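Local coordinates for protein phenylalanyl-tRNA synthetase beta chain (Pyrococcus horikoshii, PDB 2CXI) that forms, through an N-terminal piece with the amino acid-editing B3/4 domain, part of the synthetase that joins phenylalanine to its tRNA using ATP, at residues 118-129 with 246-257; 183-193 with 210-218. One frame throughout, in Å; residues are numbered along the deposited sequence.

Contact 1 pairs helices 116-133 and 240-255 close to the centre of the chain, against strands 103-110 and 140-146 of the large mixed sheet. Contact 2 lies about 21 Å away, centre to centre, where helix 184-189 meets the turn between strands 209-212 and 216-217 at the far end of that sheet. Nearest atoms of the two are about 7 Å apart and do not touch. Along the chain both segments of contact 2 fall between those of contact 1, and all four belong to the B3/4 editing region. Contact 1 thus joins early and late parts of that region over the sheet, while contact 2 packs a local element of the chain running between them.

Contact 1: residues 118-129 with 246-257; sequences SLSQMIQLQEKI and ALNVMVTALAER
Met-250, a selenomethionine, pushes its side chain as a knob into a hole formed by Met-122, Leu-125, Gln-126 and Ile-129, a single knob-into-hole fit within an antiparallel helix pair of the B3/4 domain. The helices run at 165° to each other, their axes 10.9 Å apart, and both lie on the sheet of that domain. Met-250 bends at chi2 (-60°) and again at chi3, which brings SE 3.9 Å from Leu-125 CG, while its CE meets Met-122 CG as the two selenomethionines cross at about a right angle. On one side of this knob, Ile-129 slides past Val-249 in the opposite direction, its CD1 3.6 Å from Val-249 CG1, and its CG2 branch rests on Ala-246 CB. On the other, CE of Met-122 reaches CD2 of Leu-254, and Leu-125 CD2 meets the small Ala-253 CB.

The polar end belongs to Arg-257, whose chain runs extended from CG to NE. Ser-118 CB lies 3.3 Å above one face of the guanidinium, offset toward its rim, and NH1 is 3.7 Å from Gln-121 CG.

Further out, Met-122 and Ile-129 also touch strand 140-146, and Leu-254 touches strand 103-110, so the helix pair is seated on the sheet. Helix 62-72 approaches from another side through Glu-63, which touches Gln-121 and Ala-253. Salt bridges to Asp-10 and Glu-63 hold the guanidinium from outside the pair. Replacing Arg-257 by an alanine would probably cost Asp-10 and Glu-63 this cationic partner, and the water between the segments its link across the pair. That water accepts a weak bond from Arg-257 NE and donates to Ser-118 O at 2.7 Å.

Contact 2: residues 183-193 with 210-218; sequences HEKGREYGHLI and LSMPPIINS
Apolar contacts dominate where Ile-215 enters the inner side of helix 184-189 and the turns that follow it. Its CD1 lies 3.5 Å from Tyr-189 CB and close to the Tyr-189 backbone, while the CG2 branch rests 3.8 Å from Gly-186 CA, against the helix main chain. Ile-193 reaches toward Ile-215 tip to tip, its CD1 3.7 Å from Ile-215 CG1. Ile-193 also slides past Pro-214 in the opposite direction, its CG2 3.8 Å from Pro-214 CD; a chi1 of 66°, with CG1 between the backbone N and the carbonyl carbon, turns CG1 to Ile-215. Leu-192 CD1 meets CG of the same proline ring, which follows a cis peptide bond. At the other end Ile-216 CD1 meets Lys-185 CG, the two side chains crossing at about a right angle.

An aromatic contact lies beside it. Ile-216 CG1 sits over one face of the His-183 ring, a CH-pi contact with the carbon 4.0 Å from the centroid and 27° off the normal.

Polar bonds fix the ring that Ile-216 covers. His-183 ND1 accepts from Lys-185 N at 3.0 Å, nearly straight and in the ring plane, and NE2 bonds to Leu-168 O, so both ring nitrogens are engaged and the imidazole is held against turning. Lys-185 folds back, and its NZ forms a salt bridge with Glu-188 on the syn side of OE1. From outside the pair, Arg-137 NH1 bonds to the carbonyls of Pro-214 and Ile-215.

His-183 is the N-cap of helix 184-189, and Ile-215 and Ile-216 face Met-212 as a classic beta bulge; a capped short helix thus packs on a bulged, cis-proline turn between two antiparallel strands of the B3/4 domain.

Contact 1: residues 118-129 with 246-257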
loop_
_atom_site.group_PDB
_atom_site.type_symbol
_atom_site.label_atom_id
_atom_site.label_comp_id
_atom_site.label_asym_id
_atom_site.label_seq_id
_atom_site.Cartn_x
_atom_site.Cartn_y
_atom_site.Cartn_z
ATOM N N SER A 118 -32.258 12.949 -14.609
ATOM C CA SER A 118 -31.253 13.192 -13.541
ATOM C C SER A 118 -29.874 13.509 -14.097
ATOM O O SER A 118 -29.180 14.407 -13.596
ATOM C CB SER A 118 -31.206 12.073 -12.510
ATOM O OG SER A 118 -30.988 10.806 -13.076
ATOM N N LEU A 119 -29.467 12.822 -15.160
ATOM C CA LEU A 119 -28.164 13.133 -15.770
ATOM C C LEU A 119 -28.118 14.536 -16.386
ATOM O O LEU A 119 -27.122 15.272 -16.285
ATOM C CB LEU A 119 -27.831 12.078 -16.842
ATOM C CG LEU A 119 -26.447 12.123 -17.473
ATOM C CD1 LEU A 119 -25.355 12.116 -16.339
ATOM C CD2 LEU A 119 -26.362 10.889 -18.461
ATOM N N SER A 120 -29.208 14.927 -17.033
ATOM C CA SER A 120 -29.229 16.219 -17.635
ATOM C C SER A 120 -29.286 17.346 -16.555
ATOM O O SER A 120 -28.636 18.372 -16.718
ATOM C CB SER A 120 -30.321 16.305 -18.728
ATOM O OG SER A 120 -31.357 17.157 -18.348
ATOM N N GLN A 121 -30.022 17.148 -15.462
ATOM C CA GLN A 121 -30.019 18.110 -14.360
ATOM C C GLN A 121 -28.599 18.309 -13.731
ATOM O O GLN A 121 -28.154 19.444 -13.432
ATOM C CB GLN A 121 -31.008 17.673 -13.280
ATOM C CG GLN A 121 -32.472 17.946 -13.624
ATOM C CD GLN A 121 -32.684 19.419 -13.978
ATOM O OE1 GLN A 121 -32.443 20.302 -13.145
ATOM N NE2 GLN A 121 -33.023 19.685 -15.233
HETATM N N MSE A 122 -27.921 17.196 -13.494
HETATM C CA MSE A 122 -26.577 17.226 -12.909
HETATM C C MSE A 122 -25.636 18.009 -13.825
HETATM O O MSE A 122 -24.915 18.886 -13.358
HETATM C CB MSE A 122 -26.104 15.790 -12.668
HETATM C CG MSE A 122 -24.778 15.609 -11.926
HETATM SE SE MSE A 122 -24.242 13.644 -11.932
HETATM C CE MSE A 122 -26.032 13.003 -12.288
ATOM N N ILE A 123 -25.673 17.738 -15.134
ATOM C CA ILE A 123 -24.896 18.496 -16.130
ATOM C C ILE A 123 -25.255 19.995 -16.240
ATOM O O ILE A 123 -24.369 20.854 -16.312
ATOM C CB ILE A 123 -24.970 17.808 -17.545
ATOM C CG1 ILE A 123 -24.327 16.406 -17.493
ATOM C CG2 ILE A 123 -24.346 18.699 -18.630
ATOM C CD1 ILE A 123 -24.308 15.616 -18.856
ATOM N N GLN A 124 -26.547 20.304 -16.281
ATOM C CA GLN A 124 -26.977 21.704 -16.347
ATOM C C GLN A 124 -26.537 22.456 -15.062
ATOM O O GLN A 124 -26.084 23.602 -15.135
ATOM C CB GLN A 124 -28.482 21.756 -16.460
ATOM C CG GLN A 124 -29.033 23.140 -16.547
ATOM C CD GLN A 124 -30.528 23.140 -16.823
ATOM O OE1 GLN A 124 -30.981 23.742 -17.798
ATOM N NE2 GLN A 124 -31.294 22.517 -15.935
ATOM N N LEU A 125 -26.660 21.794 -13.917
ATOM C CA LEU A 125 -26.258 22.391 -12.631
ATOM C C LEU A 125 -24.749 22.686 -12.595
ATOM O O LEU A 125 -24.287 23.776 -12.200
ATOM C CB LEU A 125 -26.722 21.545 -11.441
ATOM C CG LEU A 125 -26.398 22.117 -10.042
ATOM C CD1 LEU A 125 -27.043 23.482 -9.835
ATOM C CD2 LEU A 125 -26.854 21.122 -8.976
ATOM N N GLN A 126 -23.986 21.738 -13.095
ATOM C CA GLN A 126 -22.554 21.910 -13.259
ATOM C C GLN A 126 -22.255 23.166 -14.106
ATOM O O GLN A 126 -21.450 24.022 -13.719
ATOM C CB GLN A 126 -22.019 20.579 -13.821
ATOM C CG GLN A 126 -20.730 20.555 -14.464
ATOM C CD GLN A 126 -20.375 19.120 -14.878
ATOM O OE1 GLN A 126 -19.218 18.789 -14.935
ATOM N NE2 GLN A 126 -21.381 18.278 -15.141
ATOM N N GLU A 127 -22.955 23.326 -15.229
ATOM C CA GLU A 127 -22.758 24.490 -16.071
ATOM C C GLU A 127 -23.278 25.768 -15.424
ATOM O O GLU A 127 -22.628 26.797 -15.508
ATOM C CB GLU A 127 -23.428 24.299 -17.440
ATOM C CG GLU A 127 -22.894 23.107 -18.236
ATOM C CD GLU A 127 -23.753 22.704 -19.453
ATOM O OE1 GLU A 127 -24.847 23.296 -19.710
ATOM O OE2 GLU A 127 -23.328 21.772 -20.168
ATOM N N LYS A 128 -24.474 25.736 -14.847
ATOM C CA LYS A 128 -25.051 26.976 -14.251
ATOM C C LYS A 128 -24.218 27.465 -13.078
ATOM O O LYS A 128 -23.961 28.662 -12.942
ATOM C CB LYS A 128 -26.487 26.749 -13.784
ATOM C CG LYS A 128 -27.436 26.321 -14.900
ATOM C CD LYS A 128 -27.695 27.441 -15.932
ATOM C CE LYS A 128 -28.339 26.846 -17.177
ATOM N NZ LYS A 128 -28.779 27.926 -18.152
ATOM N N ILE A 129 -23.748 26.549 -12.223
ATOM C CA ILE A 129 -22.847 27.001 -11.146
ATOM C C ILE A 129 -21.568 27.644 -11.706
ATOM O O ILE A 129 -21.147 28.727 -11.263
ATOM C CB ILE A 129 -22.499 25.845 -10.141
ATOM C CG1 ILE A 129 -23.779 25.401 -9.389
ATOM C CG2 ILE A 129 -21.393 26.335 -9.155
ATOM C CD1 ILE A 129 -23.569 24.233 -8.487
ATOM N N ALA A 246 -19.904 25.194 -3.776
ATOM C CA ALA A 246 -20.309 24.559 -5.025
ATOM C C ALA A 246 -20.367 23.008 -4.869
ATOM O O ALA A 246 -21.318 22.320 -5.308
ATOM C CB ALA A 246 -19.322 24.944 -6.110
ATOM N N LEU A 247 -19.374 22.454 -4.193
ATOM C CA LEU A 247 -19.358 21.001 -3.949
ATOM C C LEU A 247 -20.573 20.596 -3.094
ATOM O O LEU A 247 -21.236 19.581 -3.357
ATOM C CB LEU A 247 -18.066 20.639 -3.183
ATOM C CG LEU A 247 -17.917 19.144 -2.854
ATOM C CD1 LEU A 247 -17.665 18.344 -4.209
ATOM C CD2 LEU A 247 -16.773 18.912 -1.826
ATOM N N ASN A 248 -20.856 21.394 -2.061
ATOM C CA ASN A 248 -21.970 21.154 -1.197
ATOM C C ASN A 248 -23.286 21.157 -1.958
ATOM O O ASN A 248 -24.139 20.305 -1.713
ATOM C CB ASN A 248 -22.004 22.160 -0.051
ATOM C CG ASN A 248 -20.799 21.984 0.952
ATOM O OD1 ASN A 248 -20.562 22.837 1.836
ATOM N ND2 ASN A 248 -20.110 20.887 0.835
ATOM N N VAL A 249 -23.462 22.145 -2.840
ATOM C CA VAL A 249 -24.644 22.188 -3.695
ATOM C C VAL A 249 -24.752 20.880 -4.544
ATOM O O VAL A 249 -25.798 20.237 -4.573
ATOM C CB VAL A 249 -24.642 23.486 -4.563
ATOM C CG1 VAL A 249 -25.691 23.397 -5.700
ATOM C CG2 VAL A 249 -24.872 24.734 -3.660
HETATM N N MSE A 250 -23.666 20.494 -5.212
HETATM C CA MSE A 250 -23.642 19.277 -6.069
HETATM C C MSE A 250 -24.032 18.024 -5.293
HETATM O O MSE A 250 -24.871 17.248 -5.751
HETATM C CB MSE A 250 -22.256 19.032 -6.700
HETATM C CG MSE A 250 -21.804 20.044 -7.747
HETATM SE SE MSE A 250 -23.047 20.143 -9.361
HETATM C CE MSE A 250 -23.447 18.298 -9.616
ATOM N N VAL A 251 -23.373 17.779 -4.157
ATOM C CA VAL A 251 -23.641 16.536 -3.414
ATOM C C VAL A 251 -25.022 16.494 -2.737
ATOM O O VAL A 251 -25.603 15.426 -2.626
ATOM C CB VAL A 251 -22.517 16.204 -2.348
ATOM C CG1 VAL A 251 -21.124 16.201 -2.999
ATOM C CG2 VAL A 251 -22.534 17.188 -1.168
ATOM N N THR A 252 -25.528 17.637 -2.254
ATOM C CA THR A 252 -26.867 17.645 -1.688
ATOM C C THR A 252 -27.938 17.509 -2.767
ATOM O O THR A 252 -28.971 16.902 -2.512
ATOM C CB THR A 252 -27.140 18.846 -0.746
ATOM O OG1 THR A 252 -26.960 20.082 -1.448
ATOM C CG2 THR A 252 -26.090 18.884 0.435
ATOM N N ALA A 253 -27.687 18.028 -3.964
ATOM C CA ALA A 253 -28.625 17.755 -5.056
ATOM C C ALA A 253 -28.717 16.232 -5.319
ATOM O O ALA A 253 -29.808 15.673 -5.450
ATOM C CB ALA A 253 -28.218 18.515 -6.312
ATOM N N LEU A 254 -27.560 15.562 -5.369
ATOM C CA LEU A 254 -27.514 14.109 -5.567
ATOM C C LEU A 254 -28.079 13.305 -4.399
ATOM O O LEU A 254 -28.728 12.260 -4.602
ATOM C CB LEU A 254 -26.080 13.658 -5.962
ATOM C CG LEU A 254 -25.540 14.149 -7.311
ATOM C CD1 LEU A 254 -24.092 13.684 -7.574
ATOM C CD2 LEU A 254 -26.470 13.745 -8.491
ATOM N N ALA A 255 -27.932 13.812 -3.177
ATOM C CA ALA A 255 -28.615 13.197 -2.029
ATOM C C ALA A 255 -30.153 13.175 -2.204
ATOM O O ALA A 255 -30.834 12.234 -1.755
ATOM C CB ALA A 255 -28.224 13.875 -0.735
ATOM N N GLU A 256 -30.694 14.189 -2.885
ATOM C CA GLU A 256 -32.163 14.214 -3.164
ATOM C C GLU A 256 -32.616 13.106 -4.092
ATOM O O GLU A 256 -33.816 12.783 -4.145
ATOM C CB GLU A 256 -32.617 15.553 -3.783
ATOM C CG GLU A 256 -32.563 16.739 -2.827
ATOM C CD GLU A 256 -33.541 16.652 -1.666
ATOM O OE1 GLU A 256 -34.748 16.366 -1.850
ATOM O OE2 GLU A 256 -33.074 16.850 -0.553
ATOM N N ARG A 257 -31.676 12.554 -4.853
ATOM C CA ARG A 257 -31.895 11.392 -5.715
ATOM C C ARG A 257 -31.475 10.063 -5.030
ATOM O O ARG A 257 -31.288 9.040 -5.704
ATOM C CB ARG A 257 -31.092 11.574 -7.033
ATOM C CG ARG A 257 -31.358 12.944 -7.699
ATOM C CD ARG A 257 -31.222 12.917 -9.183
ATOM N NE ARG A 257 -31.660 14.148 -9.863
ATOM C CZ ARG A 257 -32.875 14.355 -10.359
ATOM N NH1 ARG A 257 -33.128 15.504 -10.954
ATOM N NH2 ARG A 257 -33.836 13.452 -10.232
HETATM O O HOH W 1 -29.110 14.623 -10.909
#

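Contact 2: residues 183-193 with 210-218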
loop_
_atom_site.group_PDB
_atom_site.type_symbol
_atom_site.label_atom_id
_atom_site.label_comp_id
_atom_site.label_asym_id
_atom_site.label_seq_id
_atom_site.Cartn_x
_atom_site.Cartn_y
_atom_site.Cartn_z
ATOM N N HIS A 183 -9.060 22.377 -29.357
ATOM C CA HIS A 183 -10.368 22.060 -28.787
ATOM C C HIS A 183 -11.191 23.335 -28.613
ATOM O O HIS A 183 -10.674 24.365 -28.181
ATOM C CB HIS A 183 -10.221 21.353 -27.426
ATOM C CG HIS A 183 -11.437 20.593 -27.034
ATOM N ND1 HIS A 183 -12.583 21.210 -26.591
ATOM C CD2 HIS A 183 -11.710 19.269 -27.074
ATOM C CE1 HIS A 183 -13.511 20.297 -26.364
ATOM N NE2 HIS A 183 -13.008 19.111 -26.646
ATOM N N GLU A 184 -12.468 23.275 -28.931
ATOM C CA GLU A 184 -13.319 24.470 -28.744
ATOM C C GLU A 184 -13.319 25.016 -27.290
ATOM O O GLU A 184 -13.365 26.232 -27.081
ATOM C CB GLU A 184 -14.741 24.215 -29.224
ATOM C CG GLU A 184 -15.554 23.344 -28.283
ATOM C CD GLU A 184 -16.918 23.005 -28.833
ATOM O OE1 GLU A 184 -17.552 22.062 -28.295
ATOM O OE2 GLU A 184 -17.346 23.680 -29.811
ATOM N N LYS A 185 -13.222 24.131 -26.287
ATOM C CA LYS A 185 -13.187 24.579 -24.884
ATOM C C LYS A 185 -11.784 25.068 -24.531
ATOM O O LYS A 185 -11.587 25.857 -23.600
ATOM C CB LYS A 185 -13.630 23.441 -23.946
ATOM C CG LYS A 185 -15.092 23.052 -24.080
ATOM C CD LYS A 185 -16.002 24.215 -23.740
ATOM C CE LYS A 185 -17.454 23.816 -23.939
ATOM N NZ LYS A 185 -18.255 24.957 -24.439
ATOM N N GLY A 186 -10.804 24.602 -25.296
ATOM C CA GLY A 186 -9.450 25.115 -25.209
ATOM C C GLY A 186 -9.340 26.561 -25.669
ATOM O O GLY A 186 -8.637 27.371 -25.043
ATOM N N ARG A 187 -10.015 26.888 -26.778
ATOM C CA ARG A 187 -10.037 28.253 -27.308
ATOM C C ARG A 187 -10.824 29.153 -26.349
ATOM O O ARG A 187 -10.404 30.272 -26.030
ATOM C CB ARG A 187 -10.704 28.287 -28.695
ATOM C CG ARG A 187 -9.932 27.559 -29.808
ATOM C CD ARG A 187 -10.582 27.644 -31.222
ATOM N NE ARG A 187 -10.595 26.314 -31.852
ATOM C CZ ARG A 187 -11.694 25.613 -32.189
ATOM N NH1 ARG A 187 -12.923 26.101 -32.003
ATOM N NH2 ARG A 187 -11.558 24.409 -32.746
ATOM N N GLU A 188 -11.959 28.638 -25.890
ATOM C CA GLU A 188 -12.866 29.378 -25.027
ATOM C C GLU A 188 -12.281 29.705 -23.658
ATOM O O GLU A 188 -12.414 30.842 -23.208
ATOM C CB GLU A 188 -14.209 28.648 -24.915
ATOM C CG GLU A 188 -15.310 29.468 -24.243
ATOM C CD GLU A 188 -16.622 28.722 -24.119
ATOM O OE1 GLU A 188 -16.761 27.641 -24.712
ATOM O OE2 GLU A 188 -17.518 29.229 -23.417
ATOM N N TYR A 189 -11.604 28.733 -23.026
ATOM C CA TYR A 189 -11.159 28.856 -21.646
ATOM C C TYR A 189 -9.654 28.861 -21.418
ATOM O O TYR A 189 -9.187 29.120 -20.296
ATOM C CB TYR A 189 -11.784 27.733 -20.810
ATOM C CG TYR A 189 -13.280 27.834 -20.704
ATOM C CD1 TYR A 189 -13.868 28.858 -19.937
ATOM C CD2 TYR A 189 -14.115 26.912 -21.345
ATOM C CE1 TYR A 189 -15.249 28.962 -19.813
ATOM C CE2 TYR A 189 -15.526 27.032 -21.239
ATOM C CZ TYR A 189 -16.061 28.049 -20.459
ATOM O OH TYR A 189 -17.424 28.179 -20.301
ATOM N N GLY A 190 -8.886 28.608 -22.472
ATOM C CA GLY A 190 -7.427 28.491 -22.345
ATOM C C GLY A 190 -6.655 29.637 -21.745
ATOM O O GLY A 190 -5.579 29.435 -21.156
ATOM N N HIS A 191 -7.167 30.857 -21.917
ATOM C CA HIS A 191 -6.485 32.060 -21.428
ATOM C C HIS A 191 -6.329 32.030 -19.910
ATOM O O HIS A 191 -5.408 32.676 -19.365
ATOM C CB HIS A 191 -7.228 33.320 -21.857
ATOM C CG HIS A 191 -8.558 33.499 -21.187
ATOM N ND1 HIS A 191 -8.728 34.290 -20.071
ATOM C CD2 HIS A 191 -9.777 32.995 -21.478
ATOM C CE1 HIS A 191 -9.999 34.267 -19.708
ATOM N NE2 HIS A 191 -10.654 33.484 -20.543
ATOM N N LEU A 192 -7.189 31.237 -19.247
ATOM C CA LEU A 192 -7.158 31.092 -17.773
ATOM C C LEU A 192 -5.875 30.453 -17.268
ATOM O O LEU A 192 -5.492 30.651 -16.109
ATOM C CB LEU A 192 -8.379 30.300 -17.270
ATOM C CG LEU A 192 -9.770 30.927 -17.536
ATOM C CD1 LEU A 192 -10.905 30.007 -17.057
ATOM C CD2 LEU A 192 -9.903 32.292 -16.885
ATOM N N ILE A 193 -5.228 29.697 -18.153
ATOM C CA ILE A 193 -4.032 28.890 -17.822
ATOM C C ILE A 193 -2.865 28.958 -18.822
ATOM O O ILE A 193 -1.733 28.646 -18.456
ATOM C CB ILE A 193 -4.424 27.372 -17.590
ATOM C CG1 ILE A 193 -4.924 26.721 -18.880
ATOM C CG2 ILE A 193 -5.443 27.210 -16.406
ATOM C CD1 ILE A 193 -5.063 25.211 -18.782
ATOM N N LEU A 210 -8.336 12.098 -16.045
ATOM C CA LEU A 210 -9.737 12.466 -15.903
ATOM C C LEU A 210 -10.094 13.734 -16.670
ATOM O O LEU A 210 -11.075 13.741 -17.414
ATOM C CB LEU A 210 -10.088 12.638 -14.409
ATOM C CG LEU A 210 -10.411 11.371 -13.633
ATOM C CD1 LEU A 210 -9.093 10.570 -13.387
ATOM C CD2 LEU A 210 -11.066 11.802 -12.303
ATOM N N SER A 211 -9.306 14.799 -16.483
ATOM C CA SER A 211 -9.622 16.092 -17.071
ATOM C C SER A 211 -8.420 17.023 -16.974
ATOM O O SER A 211 -7.441 16.729 -16.264
ATOM C CB SER A 211 -10.823 16.705 -16.313
ATOM O OG SER A 211 -10.413 17.119 -14.996
HETATM N N MSE A 212 -8.486 18.145 -17.694
HETATM C CA MSE A 212 -7.593 19.249 -17.432
HETATM C C MSE A 212 -8.412 20.442 -16.935
HETATM O O MSE A 212 -8.952 21.191 -17.767
HETATM C CB MSE A 212 -6.839 19.613 -18.732
HETATM C CG MSE A 212 -6.067 20.906 -18.637
HETATM SE SE MSE A 212 -4.903 21.246 -20.228
HETATM C CE MSE A 212 -6.147 21.076 -21.583
ATOM N N PRO A 213 -8.590 20.619 -15.605
ATOM C CA PRO A 213 -9.340 21.802 -15.121
ATOM C C PRO A 213 -8.662 23.123 -15.550
ATOM O O PRO A 213 -7.417 23.192 -15.605
ATOM C CB PRO A 213 -9.318 21.642 -13.604
ATOM C CG PRO A 213 -9.149 20.139 -13.379
ATOM C CD PRO A 213 -8.167 19.742 -14.502
ATOM N N PRO A 214 -9.427 24.163 -15.870
ATOM C CA PRO A 214 -10.889 24.155 -15.953
ATOM C C PRO A 214 -11.370 24.083 -17.399
ATOM O O PRO A 214 -12.359 24.751 -17.765
ATOM C CB PRO A 214 -11.235 25.554 -15.399
ATOM C CG PRO A 214 -10.105 26.442 -15.957
ATOM C CD PRO A 214 -8.878 25.521 -16.067
ATOM N N ILE A 215 -10.690 23.276 -18.210
ATOM C CA ILE A 215 -10.816 23.296 -19.675
ATOM C C ILE A 215 -11.756 22.215 -20.230
ATOM O O ILE A 215 -12.785 22.537 -20.812
ATOM C CB ILE A 215 -9.406 23.187 -20.327
ATOM C CG1 ILE A 215 -8.459 24.306 -19.808
ATOM C CG2 ILE A 215 -9.513 23.185 -21.905
ATOM C CD1 ILE A 215 -8.970 25.795 -20.051
ATOM N N ILE A 216 -11.440 20.939 -20.007
ATOM C CA ILE A 216 -12.204 19.846 -20.620
ATOM C C ILE A 216 -11.899 18.531 -19.907
ATOM O O ILE A 216 -10.775 18.323 -19.427
ATOM C CB ILE A 216 -11.824 19.718 -22.148
ATOM C CG1 ILE A 216 -12.813 18.823 -22.928
ATOM C CG2 ILE A 216 -10.326 19.346 -22.347
ATOM C CD1 ILE A 216 -14.195 19.467 -23.034
ATOM N N ASN A 217 -12.899 17.655 -19.888
ATOM C CA ASN A 217 -12.752 16.289 -19.437
ATOM C C ASN A 217 -12.204 15.363 -20.538
ATOM O O ASN A 217 -12.162 15.728 -21.739
ATOM C CB ASN A 217 -14.090 15.748 -18.839
ATOM C CG ASN A 217 -15.285 15.884 -19.790
ATOM O OD1 ASN A 217 -15.354 16.811 -20.622
ATOM N ND2 ASN A 217 -16.260 14.994 -19.635
ATOM N N SER A 218 -11.807 14.160 -20.149
ATOM C CA SER A 218 -11.305 13.229 -21.134
ATOM C C SER A 218 -12.428 12.478 -21.877
ATOM O O SER A 218 -13.569 12.321 -21.379
ATOM C CB SER A 218 -10.362 12.247 -20.482
ATOM O OG SER A 218 -11.127 11.327 -19.764
#